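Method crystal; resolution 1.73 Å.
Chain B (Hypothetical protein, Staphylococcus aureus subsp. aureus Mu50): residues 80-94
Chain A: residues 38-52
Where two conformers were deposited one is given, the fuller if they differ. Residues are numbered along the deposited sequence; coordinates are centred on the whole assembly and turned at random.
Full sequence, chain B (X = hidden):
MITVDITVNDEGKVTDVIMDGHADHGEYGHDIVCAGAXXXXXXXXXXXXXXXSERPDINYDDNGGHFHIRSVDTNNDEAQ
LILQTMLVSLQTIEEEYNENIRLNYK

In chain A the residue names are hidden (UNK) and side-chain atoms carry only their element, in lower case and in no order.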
# COMPACT_ATOMS: atom_id res chain seq x y z
N GLN B 80 -10.02 7.25 -0.13
CA GLN B 80 -10.15 6.91 1.30
C GLN B 80 -9.75 5.45 1.56
O GLN B 80 -9.02 5.19 2.53
CB GLN B 80 -11.56 7.20 1.81
CG GLN B 80 -11.80 8.72 2.02
CD GLN B 80 -10.92 9.28 3.12
OE1 GLN B 80 -10.89 8.76 4.24
NE2 GLN B 80 -10.19 10.36 2.86
N LEU B 81 -10.16 4.53 0.68
CA LEU B 81 -9.77 3.12 0.82
C LEU B 81 -8.24 2.98 0.71
O LEU B 81 -7.64 2.23 1.47
CB LEU B 81 -10.45 2.24 -0.24
CG LEU B 81 -10.16 0.75 -0.14
CD1 LEU B 81 -10.61 0.17 1.20
CD2 LEU B 81 -10.80 -0.00 -1.29
N ILE B 82 -7.61 3.71 -0.23
CA ILE B 82 -6.15 3.67 -0.38
C ILE B 82 -5.47 4.19 0.89
O ILE B 82 -4.50 3.60 1.36
CB ILE B 82 -5.71 4.41 -1.67
CG1 ILE B 82 -6.25 3.66 -2.92
CG2 ILE B 82 -4.16 4.52 -1.72
CD1 ILE B 82 -6.06 4.43 -4.25
N LEU B 83 -6.00 5.28 1.47
CA LEU B 83 -5.43 5.83 2.70
C LEU B 83 -5.59 4.85 3.87
O LEU B 83 -4.64 4.66 4.64
CB LEU B 83 -6.05 7.19 3.02
CG LEU B 83 -5.60 8.34 2.10
CD1 LEU B 83 -6.51 9.56 2.28
CD2 LEU B 83 -4.12 8.70 2.36
N GLN B 84 -6.73 4.20 3.98
CA GLN B 84 -6.94 3.21 4.99
C GLN B 84 -6.03 2.02 4.80
O GLN B 84 -5.54 1.50 5.74
CB GLN B 84 -8.37 2.78 5.01
CG GLN B 84 -9.29 3.93 5.28
CD GLN B 84 -10.23 3.62 6.38
OE1 GLN B 84 -10.86 2.56 6.40
NE2 GLN B 84 -10.32 4.54 7.33
N THR B 85 -5.80 1.63 3.56
CA THR B 85 -4.88 0.54 3.21
C THR B 85 -3.46 0.91 3.64
O THR B 85 -2.75 0.08 4.22
CB THR B 85 -4.96 0.24 1.70
OG1 THR B 85 -6.25 -0.31 1.41
CG2 THR B 85 -3.86 -0.77 1.23
N MET B 86 -3.04 2.15 3.32
CA MET B 86 -1.73 2.68 3.71
C MET B 86 -1.59 2.60 5.24
O MET B 86 -0.55 2.16 5.71
CB MET B 86 -1.64 4.15 3.27
CG MET B 86 -0.20 4.71 3.30
SD MET B 86 -0.22 6.55 3.05
CE MET B 86 -0.86 6.94 4.49
N LEU B 87 -2.64 2.98 5.99
CA LEU B 87 -2.61 2.94 7.46
C LEU B 87 -2.52 1.53 8.01
O LEU B 87 -1.69 1.27 8.88
CB LEU B 87 -3.79 3.72 8.07
CG LEU B 87 -3.84 5.23 7.72
CD1 LEU B 87 -5.07 5.88 8.34
CD2 LEU B 87 -2.52 5.94 8.07
N VAL B 88 -3.29 0.58 7.43
CA VAL B 88 -3.20 -0.83 7.83
C VAL B 88 -1.77 -1.35 7.56
O VAL B 88 -1.19 -2.06 8.41
CB VAL B 88 -4.29 -1.69 7.13
CG1 VAL B 88 -4.04 -3.19 7.34
CG2 VAL B 88 -5.68 -1.31 7.64
N SER B 89 -1.19 -0.96 6.39
CA SER B 89 0.17 -1.39 6.04
C SER B 89 1.22 -0.83 7.01
O SER B 89 2.13 -1.56 7.42
CB SER B 89 0.50 -0.99 4.61
OG SER B 89 1.66 -1.67 4.19
N LEU B 90 1.06 0.44 7.43
CA LEU B 90 1.97 1.09 8.38
C LEU B 90 1.82 0.48 9.77
O LEU B 90 2.83 0.24 10.45
CB LEU B 90 1.73 2.61 8.42
CG LEU B 90 2.15 3.39 7.15
CD1 LEU B 90 1.74 4.87 7.26
CD2 LEU B 90 3.65 3.24 6.86
N GLN B 91 0.57 0.16 10.17
CA GLN B 91 0.29 -0.54 11.44
C GLN B 91 0.94 -1.93 11.45
O GLN B 91 1.42 -2.37 12.49
CB GLN B 91 -1.23 -0.70 11.66
CG GLN B 91 -1.94 0.60 12.04
CD GLN B 91 -3.45 0.48 12.11
OE1 GLN B 91 -4.07 -0.43 11.54
NE2 GLN B 91 -4.07 1.42 12.80
N THR B 92 0.98 -2.61 10.27
CA THR B 92 1.63 -3.92 10.12
C THR B 92 3.14 -3.79 10.41
O THR B 92 3.70 -4.61 11.15
CB THR B 92 1.31 -4.54 8.74
OG1 THR B 92 -0.11 -4.62 8.60
CG2 THR B 92 1.96 -5.93 8.54
N ILE B 93 3.78 -2.74 9.85
CA ILE B 93 5.22 -2.46 10.09
C ILE B 93 5.45 -2.15 11.58
O ILE B 93 6.36 -2.73 12.18
CB ILE B 93 5.77 -1.31 9.18
CG1 ILE B 93 5.62 -1.65 7.68
CG2 ILE B 93 7.23 -0.96 9.53
CD1 ILE B 93 5.67 -0.41 6.76
N GLU B 94 4.62 -1.25 12.17
CA GLU B 94 4.70 -0.85 13.58
C GLU B 94 4.62 -2.05 14.53
O GLU B 94 5.40 -2.12 15.48
CB GLU B 94 3.61 0.17 13.94
CG GLU B 94 3.84 0.87 15.28
CD GLU B 94 2.77 1.85 15.71
OE1 GLU B 94 1.58 1.62 15.41
OE2 GLU B 94 3.12 2.83 16.41
N UNK A 38 8.36 -6.51 0.79
CA UNK A 38 7.68 -7.34 1.79
C UNK A 38 6.61 -6.55 2.56
O UNK A 38 5.50 -7.05 2.72
c UNK A 38 8.68 -7.96 2.76
o UNK A 38 9.53 -8.86 2.07
N UNK A 39 6.94 -5.32 3.01
CA UNK A 39 6.00 -4.47 3.75
C UNK A 39 4.77 -4.15 2.90
O UNK A 39 3.65 -4.17 3.40
c UNK A 39 6.68 -3.18 4.19
N UNK A 40 4.98 -3.87 1.60
CA UNK A 40 3.89 -3.55 0.67
C UNK A 40 3.01 -4.79 0.48
O UNK A 40 1.78 -4.68 0.55
c UNK A 40 4.47 -3.00 -0.67
c UNK A 40 5.11 -1.63 -0.45
c UNK A 40 3.39 -2.93 -1.74
N UNK A 41 3.62 -5.96 0.26
CA UNK A 41 2.87 -7.19 0.06
C UNK A 41 2.07 -7.62 1.28
O UNK A 41 0.86 -7.78 1.16
c UNK A 41 4.60 -7.83 -2.69
c UNK A 41 3.53 -8.51 -1.87
c UNK A 41 3.37 -9.93 -2.20
c UNK A 41 3.78 -8.32 -0.42
N UNK A 42 2.73 -7.77 2.44
CA UNK A 42 2.05 -8.19 3.66
C UNK A 42 1.01 -7.18 4.14
O UNK A 42 -0.09 -7.58 4.54
c UNK A 42 4.05 -9.64 4.38
c UNK A 42 3.04 -8.58 4.77
c UNK A 42 6.30 -10.54 4.42
c UNK A 42 5.90 -11.62 3.67
c UNK A 42 4.59 -11.73 3.26
c UNK A 42 5.37 -9.56 4.79
c UNK A 42 3.66 -10.76 3.63
N UNK A 43 1.34 -5.89 4.03
CA UNK A 43 0.43 -4.82 4.41
C UNK A 43 -0.82 -4.84 3.56
O UNK A 43 -1.94 -4.70 4.08
N UNK A 44 -0.66 -5.08 2.24
CA UNK A 44 -1.80 -5.13 1.33
C UNK A 44 -2.70 -6.30 1.62
O UNK A 44 -3.92 -6.13 1.61
c UNK A 44 -1.34 -5.13 -0.12
o UNK A 44 -0.61 -3.94 -0.37
N UNK A 45 -2.13 -7.49 1.95
CA UNK A 45 -2.91 -8.67 2.31
C UNK A 45 -3.72 -8.36 3.57
O UNK A 45 -4.92 -8.62 3.59
c UNK A 45 -2.79 -11.12 3.04
c UNK A 45 -2.01 -9.93 2.48
c UNK A 45 -1.38 -10.30 1.16
N UNK A 46 -3.09 -7.76 4.60
CA UNK A 46 -3.80 -7.38 5.82
C UNK A 46 -4.93 -6.39 5.54
O UNK A 46 -5.99 -6.49 6.17
o UNK A 46 -2.21 -9.07 7.37
c UNK A 46 -2.84 -6.80 6.85
c UNK A 46 -1.97 -7.86 7.49
n UNK A 46 -0.93 -7.41 8.17
N UNK A 47 -4.73 -5.48 4.57
CA UNK A 47 -5.76 -4.50 4.20
C UNK A 47 -6.94 -5.19 3.50
O UNK A 47 -8.10 -4.87 3.78
c UNK A 47 -5.17 -3.41 3.30
N UNK A 48 -6.65 -6.14 2.59
CA UNK A 48 -7.74 -6.85 1.90
C UNK A 48 -8.61 -7.57 2.95
O UNK A 48 -9.83 -7.44 2.93
c UNK A 48 -5.71 -8.06 -1.30
c UNK A 48 -8.34 -8.81 0.36
c UNK A 48 -6.55 -7.11 -0.36
c UNK A 48 -7.20 -7.84 0.83
N UNK A 49 -7.97 -8.30 3.87
CA UNK A 49 -8.65 -9.07 4.92
C UNK A 49 -9.40 -8.18 5.92
O UNK A 49 -10.55 -8.48 6.27
c UNK A 49 -7.65 -10.08 5.58
c UNK A 49 -7.20 -11.13 4.53
c UNK A 49 -8.26 -10.76 6.82
c UNK A 49 -5.93 -11.95 4.93
N UNK A 50 -8.76 -7.09 6.33
CA UNK A 50 -9.34 -6.17 7.31
C UNK A 50 -10.36 -5.18 6.80
O UNK A 50 -11.24 -4.76 7.57
N UNK A 51 -10.26 -4.77 5.53
CA UNK A 51 -11.12 -3.72 4.97
C UNK A 51 -12.20 -4.18 3.99
O UNK A 51 -13.07 -3.37 3.64
c UNK A 51 -9.18 -1.97 5.17
c UNK A 51 -10.29 -2.60 4.30
c UNK A 51 -8.31 -1.07 4.33
c UNK A 51 -9.75 -1.21 6.36
N UNK A 52 -12.09 -5.42 3.48
CA UNK A 52 -13.02 -5.96 2.48
C UNK A 52 -13.56 -7.32 2.90
O UNK A 52 -13.08 -7.91 3.87
c UNK A 52 -11.36 -4.92 0.77
c UNK A 52 -12.33 -6.09 1.08
o UNK A 52 -11.62 -7.33 1.00
O HOH W 1 3.24 -3.77 5.99
O HOH W 2 0.93 -1.90 1.47

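Position 38 carries one carbon and then one oxygen, out of reach of chain B: Ser A38. Position 39 has a single carbon, CB, 3.9 Å from CD1 of Ile B93; this is Ala A39, whose single methyl packs against the end of Ile B93.

Position 40 has one carbon bearing two more and points away: Val A40, an apolar side chain in a buried site. Position 41, four carbons forked at the second, also points away: Leu A41. At position 42 one carbon leads to a six-carbon ring, its end leading away: Phe A42.

Position 43 has no side-chain atoms, so it is Gly A43. Its CA lies 3.4 Å from OG of Ser B89, and the two CA atoms are 3.8 Å apart. An ideal CB would fall 1.9 Å from that OG, a clash, so the bare backbone permits the close approach.

Position 44, one carbon then one oxygen, is Ser A44; it points away, and its OG donates to O of Val A40 (2.7 Å), satisfying a buried hydroxyl within its own helix. Position 45, a carbon carrying two carbons, is out of reach: Val A45.

Position 46 has two carbons, the second bearing an oxygen and a nitrogen. The nitrogen lies 2.9 Å from OG1 of Thr B92. This is Asn A46, whose ND2 donates a nearly straight hydrogen bond to that OG1, which itself donates to O of Val B88 (2.8 Å).

Position 47 has one carbon, CB, 3.6 Å from CG2 of Thr B85: Ala A47, compact where the backbones remain close. Positions 48 and 49 each have four carbons forked at the first, with one arm two carbons long. They are Ile A48, pointing away and buried, and Ile A49, exposed and out of reach.

Position 50, without side-chain atoms, is Gly A50. Position 51 has four carbons forked at the second and reaches Leu B81, Gln B84, Thr B85 and Val B88: Leu A51, long enough to fill the hole among them. Position 52, one carbon carrying an oxygen and a carbon, is Thr A52; its OG1 donates to O of Ile A48 (2.6 Å).

The helices, their axes 8.0 Å apart at closest approach, meet at Gly A43 and Ser B89. Leu A51 and Val B88 act as reciprocal knobs, while the Asn A46–Thr B92 bond adds direction. Waters 1 and 2 bridge the chains beside the close backbone contact.

Chain A (38-52) SAVLFGSVNAIIGLT
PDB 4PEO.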